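Long-range contact in toll-like receptor 13 (PDB 4Z0C), which recognises bacterial 23S ribosomal RNA through its leucine-rich-repeat ectodomain and signals via MYD88 and TRAF6 to activate NF-kappa-B and inflammatory cytokine secretion: residues Tyr318-Pro328 and Leu340-Leu351. Numbering follows the deposited sequence.
With NAG (2-acetamido-2-deoxy-beta-D-glucopyranose), chain P; NAG (2-acetamido-2-deoxy-beta-D-glucopyranose), chain Q.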
ATOM      1  N   TYR A 318     -37.052  -3.672   8.935  1.00 30.29           N
ATOM      2  CA  TYR A 318     -37.639  -3.029   7.763  1.00 32.78           C
ATOM      3  C   TYR A 318     -38.575  -1.881   8.165  1.00 41.22           C
ATOM      4  O   TYR A 318     -39.145  -1.868   9.267  1.00 45.49           O
ATOM      5  CB  TYR A 318     -38.368  -4.029   6.866  1.00 37.18           C
ATOM      6  CG  TYR A 318     -39.473  -4.803   7.543  1.00 43.72           C
ATOM      7  CD1 TYR A 318     -39.217  -6.022   8.162  1.00 46.21           C
ATOM      8  CD2 TYR A 318     -40.782  -4.325   7.544  1.00 50.91           C
ATOM      9  CE1 TYR A 318     -40.232  -6.735   8.778  1.00 51.98           C
ATOM     10  CE2 TYR A 318     -41.809  -5.032   8.160  1.00 45.64           C
ATOM     11  CZ  TYR A 318     -41.524  -6.229   8.776  1.00 50.70           C
ATOM     12  OH  TYR A 318     -42.535  -6.919   9.390  1.00 54.76           O
ATOM     13  N   LEU A 319     -38.709  -0.909   7.269  1.00 28.52           N
ATOM     14  CA  LEU A 319     -39.659   0.172   7.441  1.00 29.84           C
ATOM     15  C   LEU A 319     -40.435   0.339   6.150  1.00 29.30           C
ATOM     16  O   LEU A 319     -39.929   0.874   5.177  1.00 34.61           O
ATOM     17  CB  LEU A 319     -38.938   1.470   7.824  1.00 27.01           C
ATOM     18  CG  LEU A 319     -38.347   1.495   9.233  1.00 26.85           C
ATOM     19  CD1 LEU A 319     -37.222   2.522   9.324  1.00 32.09           C
ATOM     20  CD2 LEU A 319     -39.434   1.810  10.251  1.00 30.17           C
ATOM     21  N   ASN A 320     -41.669  -0.135   6.132  1.00 42.09           N
ATOM     22  CA  ASN A 320     -42.454  -0.060   4.909  1.00 44.25           C
ATOM     23  C   ASN A 320     -43.911   0.275   5.165  1.00 41.84           C
ATOM     24  O   ASN A 320     -44.768  -0.047   4.352  1.00 43.06           O
ATOM     25  CB  ASN A 320     -42.325  -1.366   4.109  1.00 46.97           C
ATOM     26  CG  ASN A 320     -42.847  -2.586   4.867  1.00 50.37           C
ATOM     27  OD1 ASN A 320     -43.030  -2.548   6.085  1.00 52.60           O
ATOM     28  ND2 ASN A 320     -43.080  -3.682   4.134  1.00 57.71           N
ATOM     29  N   ASP A 321     -44.188   0.946   6.283  1.00 42.45           N
ATOM     30  CA  ASP A 321     -45.570   1.088   6.731  1.00 42.75           C
ATOM     31  C   ASP A 321     -45.906   2.411   7.418  1.00 46.98           C
ATOM     32  O   ASP A 321     -46.323   2.426   8.582  1.00 36.94           O
ATOM     33  CB  ASP A 321     -45.914  -0.064   7.671  1.00 44.97           C
ATOM     34  CG  ASP A 321     -47.384  -0.296   7.771  1.00 56.16           C
ATOM     35  OD1 ASP A 321     -48.096   0.005   6.789  1.00 51.67           O
ATOM     36  OD2 ASP A 321     -47.827  -0.744   8.845  1.00 69.07           O
ATOM     37  N   SER A 322     -45.678   3.519   6.717  1.00 50.98           N
ATOM     38  CA  SER A 322     -46.110   4.827   7.195  1.00 41.73           C
ATOM     39  C   SER A 322     -45.605   5.219   8.586  1.00 41.38           C
ATOM     40  O   SER A 322     -46.223   6.042   9.249  1.00 37.34           O
ATOM     41  CB  SER A 322     -47.640   4.921   7.130  1.00 40.69           C
ATOM     42  OG  SER A 322     -48.107   4.574   5.836  1.00 42.13           O
ATOM     43  N   GLU A 323     -44.485   4.643   9.020  1.00 43.47           N
ATOM     44  CA  GLU A 323     -43.937   4.906  10.363  1.00 36.44           C
ATOM     45  C   GLU A 323     -43.715   6.377  10.708  1.00 39.24           C
ATOM     46  O   GLU A 323     -43.852   6.782  11.867  1.00 40.80           O
ATOM     47  CB  GLU A 323     -42.632   4.133  10.591  1.00 32.20           C
ATOM     48  CG  GLU A 323     -42.830   2.668  10.976  1.00 41.73           C
ATOM     49  CD  GLU A 323     -43.073   1.744   9.789  1.00 51.85           C
ATOM     50  OE1 GLU A 323     -43.594   0.628  10.019  1.00 59.51           O
ATOM     51  OE2 GLU A 323     -42.764   2.131   8.633  1.00 50.54           O
ATOM     52  N   PHE A 324     -43.326   7.165   9.715  1.00 40.81           N
ATOM     53  CA  PHE A 324     -42.935   8.545   9.961  1.00 33.53           C
ATOM     54  C   PHE A 324     -43.970   9.538   9.486  1.00 35.28           C
ATOM     55  O   PHE A 324     -43.782  10.748   9.630  1.00 38.86           O
ATOM     56  CB  PHE A 324     -41.566   8.838   9.306  1.00 26.34           C
ATOM     57  CG  PHE A 324     -40.441   8.050   9.903  1.00 26.69           C
ATOM     58  CD1 PHE A 324     -39.833   8.478  11.080  1.00 26.25           C
ATOM     59  CD2 PHE A 324     -40.007   6.868   9.310  1.00 24.69           C
ATOM     60  CE1 PHE A 324     -38.801   7.754  11.657  1.00 25.48           C
ATOM     61  CE2 PHE A 324     -38.980   6.135   9.874  1.00 27.49           C
ATOM     62  CZ  PHE A 324     -38.370   6.575  11.050  1.00 32.97           C
ATOM     63  N   ASN A 325     -45.069   9.039   8.932  1.00 40.51           N
ATOM     64  CA  ASN A 325     -46.029   9.930   8.279  1.00 47.01           C
ATOM     65  C   ASN A 325     -46.748  10.927   9.191  1.00 45.35           C
ATOM     66  O   ASN A 325     -47.223  11.966   8.726  1.00 42.49           O
ATOM     67  CB  ASN A 325     -46.987   9.164   7.367  1.00 54.20           C
ATOM     68  CG  ASN A 325     -46.290   8.635   6.117  1.00 62.84           C
ATOM     69  OD1 ASN A 325     -45.207   9.108   5.749  1.00 64.34           O
ATOM     70  ND2 ASN A 325     -46.902   7.655   5.462  1.00 64.01           N
ATOM     71  N   ALA A 326     -46.823  10.623  10.483  1.00 49.37           N
ATOM     72  CA  ALA A 326     -47.396  11.572  11.432  1.00 47.80           C
ATOM     73  C   ALA A 326     -46.321  12.542  11.934  1.00 47.55           C
ATOM     74  O   ALA A 326     -46.533  13.294  12.888  1.00 45.91           O
ATOM     75  CB  ALA A 326     -48.061  10.844  12.590  1.00 43.55           C
ATOM     76  N   LEU A 327     -45.163  12.526  11.284  1.00 43.35           N
ATOM     77  CA  LEU A 327     -44.081  13.437  11.636  1.00 35.94           C
ATOM     78  C   LEU A 327     -43.619  14.336  10.485  1.00 35.45           C
ATOM     79  O   LEU A 327     -42.426  14.446  10.232  1.00 38.85           O
ATOM     80  CB  LEU A 327     -42.898  12.651  12.204  1.00 41.31           C
ATOM     81  CG  LEU A 327     -42.830  12.596  13.730  1.00 50.08           C
ATOM     82  CD1 LEU A 327     -41.832  11.578  14.241  1.00 44.88           C
ATOM     83  CD2 LEU A 327     -42.476  13.984  14.276  1.00 55.08           C
ATOM     84  N   PRO A 328     -44.559  15.015   9.801  1.00 38.75           N
ATOM     85  CA  PRO A 328     -44.149  15.786   8.619  1.00 36.65           C
ATOM     86  C   PRO A 328     -43.237  16.978   8.941  1.00 42.89           C
ATOM     87  O   PRO A 328     -42.733  17.622   8.021  1.00 40.98           O
ATOM     88  CB  PRO A 328     -45.485  16.294   8.064  1.00 35.88           C
ATOM     89  CG  PRO A 328     -46.360  16.409   9.266  1.00 35.29           C
ATOM     90  CD  PRO A 328     -45.979  15.253  10.147  1.00 33.63           C
ATOM     91  N   LEU A 340     -31.460  -2.422   9.560  1.00 32.41           N
ATOM     92  CA  LEU A 340     -32.348  -2.250   8.425  1.00 26.41           C
ATOM     93  C   LEU A 340     -31.820  -2.953   7.189  1.00 37.02           C
ATOM     94  O   LEU A 340     -30.645  -2.789   6.830  1.00 36.14           O
ATOM     95  CB  LEU A 340     -32.521  -0.765   8.129  1.00 25.10           C
ATOM     96  CG  LEU A 340     -33.276   0.030   9.204  1.00 31.73           C
ATOM     97  CD1 LEU A 340     -33.067   1.526   9.012  1.00 22.68           C
ATOM     98  CD2 LEU A 340     -34.779  -0.338   9.165  1.00 18.48           C
ATOM     99  N   SER A 341     -32.673  -3.750   6.548  1.00 30.27           N
ATOM    100  CA  SER A 341     -32.314  -4.299   5.255  1.00 33.99           C
ATOM    101  C   SER A 341     -33.349  -3.924   4.208  1.00 29.80           C
ATOM    102  O   SER A 341     -33.124  -4.083   3.015  1.00 34.62           O
ATOM    103  CB  SER A 341     -32.089  -5.813   5.323  1.00 36.84           C
ATOM    104  OG  SER A 341     -33.281  -6.521   5.611  1.00 32.37           O
ATOM    105  N   PHE A 342     -34.481  -3.396   4.638  1.00 23.57           N
ATOM    106  CA  PHE A 342     -35.480  -2.998   3.655  1.00 26.73           C
ATOM    107  C   PHE A 342     -36.139  -1.699   4.036  1.00 30.25           C
ATOM    108  O   PHE A 342     -36.516  -1.501   5.192  1.00 34.07           O
ATOM    109  CB  PHE A 342     -36.541  -4.093   3.438  1.00 22.41           C
ATOM    110  CG  PHE A 342     -37.480  -3.797   2.299  1.00 28.22           C
ATOM    111  CD1 PHE A 342     -37.070  -3.969   0.983  1.00 30.95           C
ATOM    112  CD2 PHE A 342     -38.765  -3.337   2.538  1.00 32.67           C
ATOM    113  CE1 PHE A 342     -37.937  -3.688  -0.069  1.00 37.10           C
ATOM    114  CE2 PHE A 342     -39.636  -3.054   1.493  1.00 28.74           C
ATOM    115  CZ  PHE A 342     -39.230  -3.229   0.198  1.00 32.18           C
ATOM    116  N   ILE A 343     -36.271  -0.810   3.062  1.00 23.77           N
ATOM    117  CA  ILE A 343     -36.927   0.468   3.304  1.00 28.11           C
ATOM    118  C   ILE A 343     -37.557   0.888   1.986  1.00 36.56           C
ATOM    119  O   ILE A 343     -37.017   0.593   0.920  1.00 38.49           O
ATOM    120  CB  ILE A 343     -35.910   1.521   3.825  1.00 34.88           C
ATOM    121  CG1 ILE A 343     -36.602   2.698   4.502  1.00 34.40           C
ATOM    122  CG2 ILE A 343     -34.945   1.981   2.723  1.00 36.19           C
ATOM    123  CD1 ILE A 343     -35.750   3.288   5.583  1.00 35.73           C
ATOM    124  N   ASN A 344     -38.720   1.525   2.035  1.00 35.02           N
ATOM    125  CA  ASN A 344     -39.369   1.921   0.787  1.00 38.60           C
ATOM    126  C   ASN A 344     -40.197   3.207   0.836  1.00 36.23           C
ATOM    127  O   ASN A 344     -40.098   3.996   1.752  1.00 32.22           O
ATOM    128  CB  ASN A 344     -40.199   0.759   0.229  1.00 36.71           C
ATOM    129  CG  ASN A 344     -41.485   0.518   1.011  1.00 38.44           C
ATOM    130  OD1 ASN A 344     -41.812   1.238   1.965  1.00 42.05           O
ATOM    131  ND2 ASN A 344     -42.228  -0.502   0.604  1.00 32.67           N
ATOM    132  N   ASN A 345     -41.048   3.358  -0.167  1.00 51.97           N
ATOM    133  CA  ASN A 345     -41.884   4.528  -0.376  1.00 50.70           C
ATOM    134  C   ASN A 345     -42.947   4.812   0.687  1.00 47.39           C
ATOM    135  O   ASN A 345     -43.415   5.934   0.821  1.00 42.11           O
ATOM    136  CB  ASN A 345     -42.604   4.331  -1.715  1.00 48.98           C
ATOM    137  CG  ASN A 345     -42.317   5.432  -2.672  1.00 57.15           C
ATOM    138  OD1 ASN A 345     -41.597   6.364  -2.315  1.00 61.10           O
ATOM    139  ND2 ASN A 345     -42.801   5.323  -3.913  1.00 51.93           N
ATOM    140  N   ARG A 346     -43.313   3.793   1.445  1.00 45.99           N
ATOM    141  CA  ARG A 346     -44.433   3.900   2.360  1.00 51.19           C
ATOM    142  C   ARG A 346     -44.077   4.457   3.715  1.00 53.00           C
ATOM    143  O   ARG A 346     -44.967   4.906   4.447  1.00 54.35           O
ATOM    144  CB  ARG A 346     -45.110   2.539   2.552  1.00 56.82           C
ATOM    145  CG  ARG A 346     -45.683   1.905   1.300  1.00 68.37           C
ATOM    146  CD  ARG A 346     -46.769   2.763   0.665  1.00 75.71           C
ATOM    147  NE  ARG A 346     -47.409   2.062  -0.450  1.00 81.11           N
ATOM    148  CZ  ARG A 346     -48.185   0.990  -0.308  1.00 81.29           C
ATOM    149  NH1 ARG A 346     -48.413   0.491   0.900  1.00 76.85           N
ATOM    150  NH2 ARG A 346     -48.728   0.412  -1.371  1.00 83.14           N
ATOM    151  N   THR A 347     -42.798   4.410   4.067  1.00 40.66           N
ATOM    152  CA  THR A 347     -42.412   4.802   5.421  1.00 39.89           C
ATOM    153  C   THR A 347     -42.329   6.309   5.654  1.00 37.63           C
ATOM    154  O   THR A 347     -42.645   6.781   6.743  1.00 33.40           O
ATOM    155  CB  THR A 347     -41.092   4.134   5.866  1.00 40.42           C
ATOM    156  OG1 THR A 347     -41.006   4.174   7.300  1.00 45.25           O
ATOM    157  CG2 THR A 347     -39.874   4.841   5.244  1.00 23.29           C
ATOM    158  N   TRP A 348     -41.925   7.056   4.632  1.00 43.49           N
ATOM    159  CA  TRP A 348     -41.664   8.486   4.772  1.00 31.99           C
ATOM    160  C   TRP A 348     -42.325   9.262   3.644  1.00 33.80           C
ATOM    161  O   TRP A 348     -41.779  10.242   3.135  1.00 30.53           O
ATOM    162  CB  TRP A 348     -40.164   8.763   4.797  1.00 28.84           C
ATOM    163  CG  TRP A 348     -39.366   8.064   3.710  1.00 35.64           C
ATOM    164  CD1 TRP A 348     -39.727   7.872   2.398  1.00 40.12           C
ATOM    165  CD2 TRP A 348     -38.086   7.448   3.864  1.00 31.35           C
ATOM    166  NE1 TRP A 348     -38.738   7.177   1.727  1.00 30.25           N
ATOM    167  CE2 TRP A 348     -37.724   6.904   2.608  1.00 28.60           C
ATOM    168  CE3 TRP A 348     -37.212   7.295   4.943  1.00 32.53           C
ATOM    169  CZ2 TRP A 348     -36.523   6.240   2.407  1.00 18.28           C
ATOM    170  CZ3 TRP A 348     -36.015   6.629   4.736  1.00 34.76           C
ATOM    171  CH2 TRP A 348     -35.687   6.102   3.478  1.00 23.12           C
ATOM    172  N   SER A 349     -43.506   8.803   3.256  1.00 34.07           N
ATOM    173  CA  SER A 349     -44.280   9.421   2.186  1.00 40.41           C
ATOM    174  C   SER A 349     -44.544  10.916   2.392  1.00 37.08           C
ATOM    175  O   SER A 349     -44.616  11.684   1.431  1.00 36.28           O
ATOM    176  CB  SER A 349     -45.613   8.686   2.044  1.00 42.01           C
ATOM    177  OG  SER A 349     -46.108   8.827   0.728  1.00 51.90           O
ATOM    178  N   SER A 350     -44.698  11.324   3.646  1.00 33.34           N
ATOM    179  CA  SER A 350     -45.083  12.701   3.946  1.00 43.38           C
ATOM    180  C   SER A 350     -43.919  13.590   4.421  1.00 47.39           C
ATOM    181  O   SER A 350     -44.122  14.743   4.797  1.00 49.24           O
ATOM    182  CB  SER A 350     -46.162  12.690   5.016  1.00 42.92           C
ATOM    183  OG  SER A 350     -45.582  12.343   6.264  1.00 45.97           O
ATOM    184  N   LEU A 351     -42.698  13.074   4.352  1.00 46.14           N
ATOM    185  CA  LEU A 351     -41.551  13.797   4.872  1.00 42.42           C
ATOM    186  C   LEU A 351     -41.013  14.807   3.864  1.00 43.92           C
ATOM    187  O   LEU A 351     -39.846  14.748   3.494  1.00 45.41           O
ATOM    188  CB  LEU A 351     -40.456  12.814   5.292  1.00 40.93           C
ATOM    189  CG  LEU A 351     -40.342  12.549   6.796  1.00 35.24           C
ATOM    190  CD1 LEU A 351     -41.693  12.458   7.410  1.00 23.57           C
ATOM    191  CD2 LEU A 351     -39.542  11.300   7.115  1.00 35.11           C
TER
HETATM  192  C1  NAG P 910     -43.521  -4.816   4.921  1.00 60.34           C
HETATM  193  C2  NAG P 910     -44.882  -5.157   4.301  1.00 55.66           C
HETATM  194  C3  NAG P 910     -45.379  -6.549   4.710  1.00 65.37           C
HETATM  195  C4  NAG P 910     -44.298  -7.602   4.512  1.00 64.24           C
HETATM  196  C5  NAG P 910     -43.009  -7.191   5.228  1.00 63.34           C
HETATM  197  C6  NAG P 910     -41.867  -8.182   4.955  1.00 57.23           C
HETATM  198  C7  NAG P 910     -46.574  -3.405   3.835  1.00 44.89           C
HETATM  199  C8  NAG P 910     -47.854  -2.841   4.376  1.00 40.36           C
HETATM  200  N2  NAG P 910     -45.850  -4.140   4.688  1.00 49.62           N
HETATM  201  O3  NAG P 910     -46.523  -6.935   3.970  1.00 69.17           O
HETATM  202  O4  NAG P 910     -44.774  -8.852   4.984  1.00 63.27           O
HETATM  203  O5  NAG P 910     -42.584  -5.883   4.865  1.00 65.70           O
HETATM  204  O6  NAG P 910     -41.379  -8.110   3.625  1.00 57.85           O
HETATM  205  O7  NAG P 910     -46.256  -3.176   2.670  1.00 46.46           O
HETATM  206  C1  NAG Q 911     -43.786   4.300  -4.112  1.00 54.85           C
HETATM  207  C2  NAG Q 911     -43.897   5.305  -5.270  1.00 54.12           C
HETATM  208  C3  NAG Q 911     -44.562   4.689  -6.512  1.00 53.28           C
HETATM  209  C4  NAG Q 911     -43.942   3.327  -6.827  1.00 54.99           C
HETATM  210  C5  NAG Q 911     -44.025   2.467  -5.571  1.00 57.63           C
HETATM  211  C6  NAG Q 911     -43.626   1.006  -5.767  1.00 54.22           C
HETATM  212  C7  NAG Q 911     -44.106   7.748  -4.877  1.00 51.53           C
HETATM  213  C8  NAG Q 911     -45.105   8.855  -4.690  1.00 46.81           C
HETATM  214  N2  NAG Q 911     -44.607   6.504  -4.846  1.00 52.58           N
HETATM  215  O3  NAG Q 911     -44.444   5.558  -7.621  1.00 46.81           O
HETATM  216  O4  NAG Q 911     -44.581   2.708  -7.919  1.00 56.75           O
HETATM  217  O5  NAG Q 911     -43.217   3.089  -4.587  1.00 63.31           O
HETATM  218  O6  NAG Q 911     -42.225   0.864  -5.859  1.00 57.16           O
HETATM  219  O7  NAG Q 911     -42.905   8.004  -5.037  1.00 49.29           O
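Leu319 and Phe342 join two short parallel strands, 318-319 and 342-343, through a bond from Leu319 N to Phe342 O (3.1 Å); a weak return bond runs from Asn344 N to Leu319 O. On the face shared with Ile343, Leu319 CB meets Thr347 OG1 at 3.4 Å, CG approaches Leu340 CD2, CD1 packs 3.8 Å from Leu340 CD2 and touches Ile343 CD1, and CD2 stays at the margin of contact, 4.1 Å from Thr347 OG1. That hydroxyl, set opposite the Thr347 backbone N (chi1 -160°), donates to Glu323 OE2 (3.0 Å) on its anti lone pair. Asp321 N reaches OE2 from the syn side, so two donors grip this one oxygen of the buried side chain, while Thr347 OG1 also lies at the edge of the Phe324 ring. Phe324 N donates to Thr347 O (3.1 Å). Farther along, Asn325 and Ser350 pair twice: Ser350 OG donates to Asn325 O (3.0 Å), and Ser350 N to Asn325 OD1, approaching from above the amide plane. Phe324 CB packs on Leu351 CD2, and helix 293-302 packs against Glu323 and Phe324 through Ala293 and Ile296. On the other strand face, Tyr318 and Phe342 pack through their CB atoms, and the N-acetylglucosamine on Asn320 ND2 lies over one face of the Tyr318 ring, its O5 3.5 Å from Tyr318 CE2. Asn345, in the loop that follows strand 342-343, bears a second sugar. These equivalent segments of LRR 12 and LRR 13 stack away from the main parallel strands, as in the leucine-rich-repeat solenoid of Toll-like receptor ectodomains.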